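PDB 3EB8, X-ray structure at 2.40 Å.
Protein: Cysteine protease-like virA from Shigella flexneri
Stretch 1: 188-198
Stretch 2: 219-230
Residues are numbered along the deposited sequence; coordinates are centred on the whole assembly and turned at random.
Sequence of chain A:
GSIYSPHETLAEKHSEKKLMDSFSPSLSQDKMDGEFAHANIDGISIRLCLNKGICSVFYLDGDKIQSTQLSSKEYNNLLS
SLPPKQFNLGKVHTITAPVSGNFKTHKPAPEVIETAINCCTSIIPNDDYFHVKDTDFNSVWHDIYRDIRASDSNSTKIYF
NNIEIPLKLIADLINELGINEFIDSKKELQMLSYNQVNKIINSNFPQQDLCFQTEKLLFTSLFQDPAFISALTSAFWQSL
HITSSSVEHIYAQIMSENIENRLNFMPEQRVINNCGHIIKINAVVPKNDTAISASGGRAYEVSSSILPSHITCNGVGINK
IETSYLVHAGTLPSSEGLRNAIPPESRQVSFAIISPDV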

# COMPACT_ATOMS: atom_id res chain seq x y z
N GLU A 188 -8.97 17.31 17.43
CA GLU A 188 -7.96 17.73 16.47
C GLU A 188 -6.65 17.76 17.23
O GLU A 188 -6.57 18.37 18.30
CB GLU A 188 -8.28 19.11 15.89
CG GLU A 188 -7.16 19.71 15.04
CD GLU A 188 -7.54 21.05 14.40
OE1 GLU A 188 -6.77 22.03 14.56
OE2 GLU A 188 -8.60 21.12 13.73
N LEU A 189 -5.64 17.10 16.68
CA LEU A 189 -4.37 16.94 17.36
C LEU A 189 -3.64 18.25 17.41
O LEU A 189 -3.51 18.93 16.39
CB LEU A 189 -3.51 15.92 16.63
CG LEU A 189 -4.05 14.50 16.50
CD1 LEU A 189 -3.00 13.61 15.81
CD2 LEU A 189 -4.43 13.97 17.88
N GLN A 190 -3.15 18.61 18.59
CA GLN A 190 -2.25 19.76 18.71
C GLN A 190 -0.87 19.31 18.31
O GLN A 190 -0.40 18.25 18.73
CB GLN A 190 -2.25 20.32 20.13
CG GLN A 190 -3.46 21.18 20.46
CD GLN A 190 -3.68 21.30 21.95
OE1 GLN A 190 -2.88 20.82 22.75
NE2 GLN A 190 -4.79 21.94 22.34
N MET A 191 -0.20 20.13 17.51
CA MET A 191 1.09 19.75 16.96
C MET A 191 2.22 19.87 17.98
O MET A 191 2.15 20.71 18.89
CB MET A 191 1.38 20.59 15.71
CG MET A 191 0.55 20.15 14.51
SD MET A 191 0.79 18.39 14.17
CE MET A 191 2.58 18.36 14.11
N LEU A 192 3.24 19.03 17.84
CA LEU A 192 4.34 19.00 18.80
C LEU A 192 5.32 20.15 18.59
O LEU A 192 5.62 20.52 17.45
CB LEU A 192 5.08 17.65 18.74
CG LEU A 192 4.49 16.51 19.57
CD1 LEU A 192 3.14 16.12 19.04
CD2 LEU A 192 5.40 15.28 19.60
N SER A 193 5.81 20.71 19.68
CA SER A 193 6.86 21.72 19.58
C SER A 193 8.13 21.10 18.98
O SER A 193 8.29 19.89 18.97
CB SER A 193 7.18 22.31 20.94
OG SER A 193 7.80 21.35 21.78
N TYR A 194 9.03 21.94 18.50
CA TYR A 194 10.35 21.47 18.14
C TYR A 194 11.02 20.78 19.34
O TYR A 194 11.65 19.73 19.19
CB TYR A 194 11.25 22.60 17.63
CG TYR A 194 12.69 22.16 17.61
CD1 TYR A 194 13.21 21.47 16.52
CD2 TYR A 194 13.52 22.38 18.70
CE1 TYR A 194 14.52 21.05 16.50
CE2 TYR A 194 14.83 21.96 18.69
CZ TYR A 194 15.33 21.29 17.60
OH TYR A 194 16.64 20.88 17.60
N ASN A 195 10.90 21.40 20.51
CA ASN A 195 11.43 20.82 21.73
C ASN A 195 10.96 19.39 21.97
O ASN A 195 11.76 18.51 22.25
CB ASN A 195 11.05 21.67 22.94
CG ASN A 195 11.90 22.90 23.05
OD1 ASN A 195 12.82 23.09 22.25
ND2 ASN A 195 11.59 23.75 24.03
N GLN A 196 9.65 19.18 21.85
CA GLN A 196 9.07 17.87 22.15
C GLN A 196 9.55 16.79 21.19
O GLN A 196 10.04 15.75 21.63
CB GLN A 196 7.55 17.95 22.15
CG GLN A 196 6.95 18.55 23.42
CD GLN A 196 5.68 19.33 23.14
OE1 GLN A 196 5.24 19.43 21.99
NE2 GLN A 196 5.09 19.90 24.17
N VAL A 197 9.40 17.02 19.89
CA VAL A 197 9.78 16.01 18.90
C VAL A 197 11.28 15.73 19.00
O VAL A 197 11.71 14.59 18.87
CB VAL A 197 9.43 16.43 17.46
CG1 VAL A 197 8.16 17.24 17.43
CG2 VAL A 197 10.56 17.21 16.82
N ASN A 198 12.07 16.77 19.25
CA ASN A 198 13.50 16.61 19.37
C ASN A 198 13.88 15.61 20.47
O ASN A 198 14.91 14.94 20.38
CB ASN A 198 14.17 17.95 19.62
CG ASN A 198 15.67 17.85 19.56
OD1 ASN A 198 16.35 18.00 20.56
ND2 ASN A 198 16.20 17.54 18.37
N PHE A 219 13.31 13.83 10.07
CA PHE A 219 12.13 13.52 10.87
C PHE A 219 11.80 14.62 11.86
O PHE A 219 10.68 14.70 12.32
CB PHE A 219 12.25 12.16 11.57
CG PHE A 219 12.38 11.02 10.62
CD1 PHE A 219 13.42 10.11 10.75
CD2 PHE A 219 11.50 10.89 9.56
CE1 PHE A 219 13.55 9.06 9.84
CE2 PHE A 219 11.63 9.84 8.65
CZ PHE A 219 12.66 8.92 8.80
N THR A 220 12.76 15.46 12.19
CA THR A 220 12.48 16.58 13.07
C THR A 220 11.57 17.59 12.38
O THR A 220 10.64 18.12 12.99
CB THR A 220 13.77 17.29 13.55
OG1 THR A 220 14.47 16.43 14.46
CG2 THR A 220 13.43 18.59 14.26
N SER A 221 11.85 17.83 11.11
CA SER A 221 11.07 18.74 10.29
C SER A 221 9.68 18.16 10.04
O SER A 221 8.68 18.77 10.41
CB SER A 221 11.79 19.03 8.97
OG SER A 221 10.89 19.55 8.00
N LEU A 222 9.60 16.99 9.42
CA LEU A 222 8.34 16.26 9.42
C LEU A 222 8.11 16.12 10.91
O LEU A 222 9.00 16.42 11.69
CB LEU A 222 8.51 14.88 8.79
CG LEU A 222 9.21 14.72 7.45
CD1 LEU A 222 9.54 13.24 7.19
CD2 LEU A 222 8.36 15.30 6.35
N PHE A 223 6.94 15.67 11.32
CA PHE A 223 6.67 15.49 12.75
C PHE A 223 6.18 16.79 13.38
O PHE A 223 5.38 16.77 14.31
CB PHE A 223 7.89 14.98 13.54
CG PHE A 223 8.15 13.49 13.40
CD1 PHE A 223 7.87 12.81 12.22
CD2 PHE A 223 8.73 12.78 14.45
CE1 PHE A 223 8.14 11.45 12.11
CE2 PHE A 223 8.99 11.41 14.34
CZ PHE A 223 8.69 10.75 13.17
N GLN A 224 6.69 17.90 12.87
CA GLN A 224 6.13 19.21 13.17
C GLN A 224 5.22 19.66 12.02
O GLN A 224 4.60 20.71 12.10
CB GLN A 224 7.23 20.24 13.38
CG GLN A 224 8.14 19.94 14.56
CD GLN A 224 9.20 20.99 14.72
OE1 GLN A 224 10.35 20.81 14.28
NE2 GLN A 224 8.83 22.12 15.31
N ASP A 225 5.16 18.88 10.95
CA ASP A 225 4.31 19.26 9.85
C ASP A 225 2.94 18.58 10.01
O ASP A 225 2.82 17.37 9.89
CB ASP A 225 4.97 18.89 8.51
CG ASP A 225 4.14 19.29 7.32
OD1 ASP A 225 2.99 19.75 7.51
OD2 ASP A 225 4.64 19.14 6.20
N PRO A 226 1.89 19.38 10.30
CA PRO A 226 0.57 18.81 10.54
C PRO A 226 0.08 18.03 9.32
O PRO A 226 -0.67 17.08 9.46
CB PRO A 226 -0.32 20.03 10.78
CG PRO A 226 0.63 21.13 11.11
CD PRO A 226 1.86 20.85 10.31
N ALA A 227 0.52 18.41 8.14
CA ALA A 227 0.09 17.67 6.97
C ALA A 227 0.70 16.28 7.00
O ALA A 227 0.07 15.31 6.61
CB ALA A 227 0.46 18.41 5.69
N PHE A 228 1.93 16.19 7.49
CA PHE A 228 2.57 14.90 7.64
C PHE A 228 1.88 14.04 8.71
O PHE A 228 1.62 12.86 8.50
CB PHE A 228 4.07 15.03 7.95
CG PHE A 228 4.71 13.70 8.19
CD1 PHE A 228 5.07 12.89 7.12
CD2 PHE A 228 4.88 13.21 9.48
CE1 PHE A 228 5.62 11.62 7.34
CE2 PHE A 228 5.44 11.96 9.71
CZ PHE A 228 5.81 11.16 8.64
N ILE A 229 1.58 14.64 9.86
CA ILE A 229 0.87 13.91 10.90
C ILE A 229 -0.44 13.38 10.34
O ILE A 229 -0.83 12.24 10.58
CB ILE A 229 0.59 14.80 12.13
CG1 ILE A 229 1.91 15.32 12.72
CG2 ILE A 229 -0.24 14.04 13.16
CD1 ILE A 229 2.95 14.22 12.98
N SER A 230 -1.10 14.24 9.57
CA SER A 230 -2.37 13.92 8.95
C SER A 230 -2.21 12.76 7.99
O SER A 230 -3.04 11.85 7.96
CB SER A 230 -2.94 15.15 8.24
OG SER A 230 -3.33 16.16 9.16

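Met-191 dominates the apolar centre: its CA-to-CB bond points toward stretch 2, and the side chain, m at all three chi angles, folds across the turn that precedes the helix starting at Pro-226. Met-191 CG lies 3.5 Å from Pro-226 CG, while Met-191 CE reaches 3.4 Å from Ile-229 CG1 and 3.2 Å from the backbone Phe-223 O. One terminal methyl thus touches both the turn and the helix. Ile-229 also meets Leu-189, with Leu-189 CD1 3.9 Å from Ile-229 CG2, so two side chains of the extended segment converge on one helical residue.

Farther along, Val-197 faces stretch 2 from its own helix. Val-197 CB stands 4.5 Å from Phe-223 CB, Val-197 CG1 3.9 Å from Gln-224 CG and Val-197 CG2 3.9 Å from Thr-220 O, an arrangement that is packing rather than polar bonding. Toward the exposed side, Tyr-194 CE1 approaches Thr-220 CG2 at 3.5 Å, obliquely to the ring.

The polar pairing of the Gln-224 amide with its neighbours is left open. Within each stretch, a capping bond marks a helix start: Gln-196 N donates to Ser-193 OG (2.9 Å, N-H...acceptor angle 156°), and Ala-227 N to Asp-225 OD1 (2.9 Å, 144°).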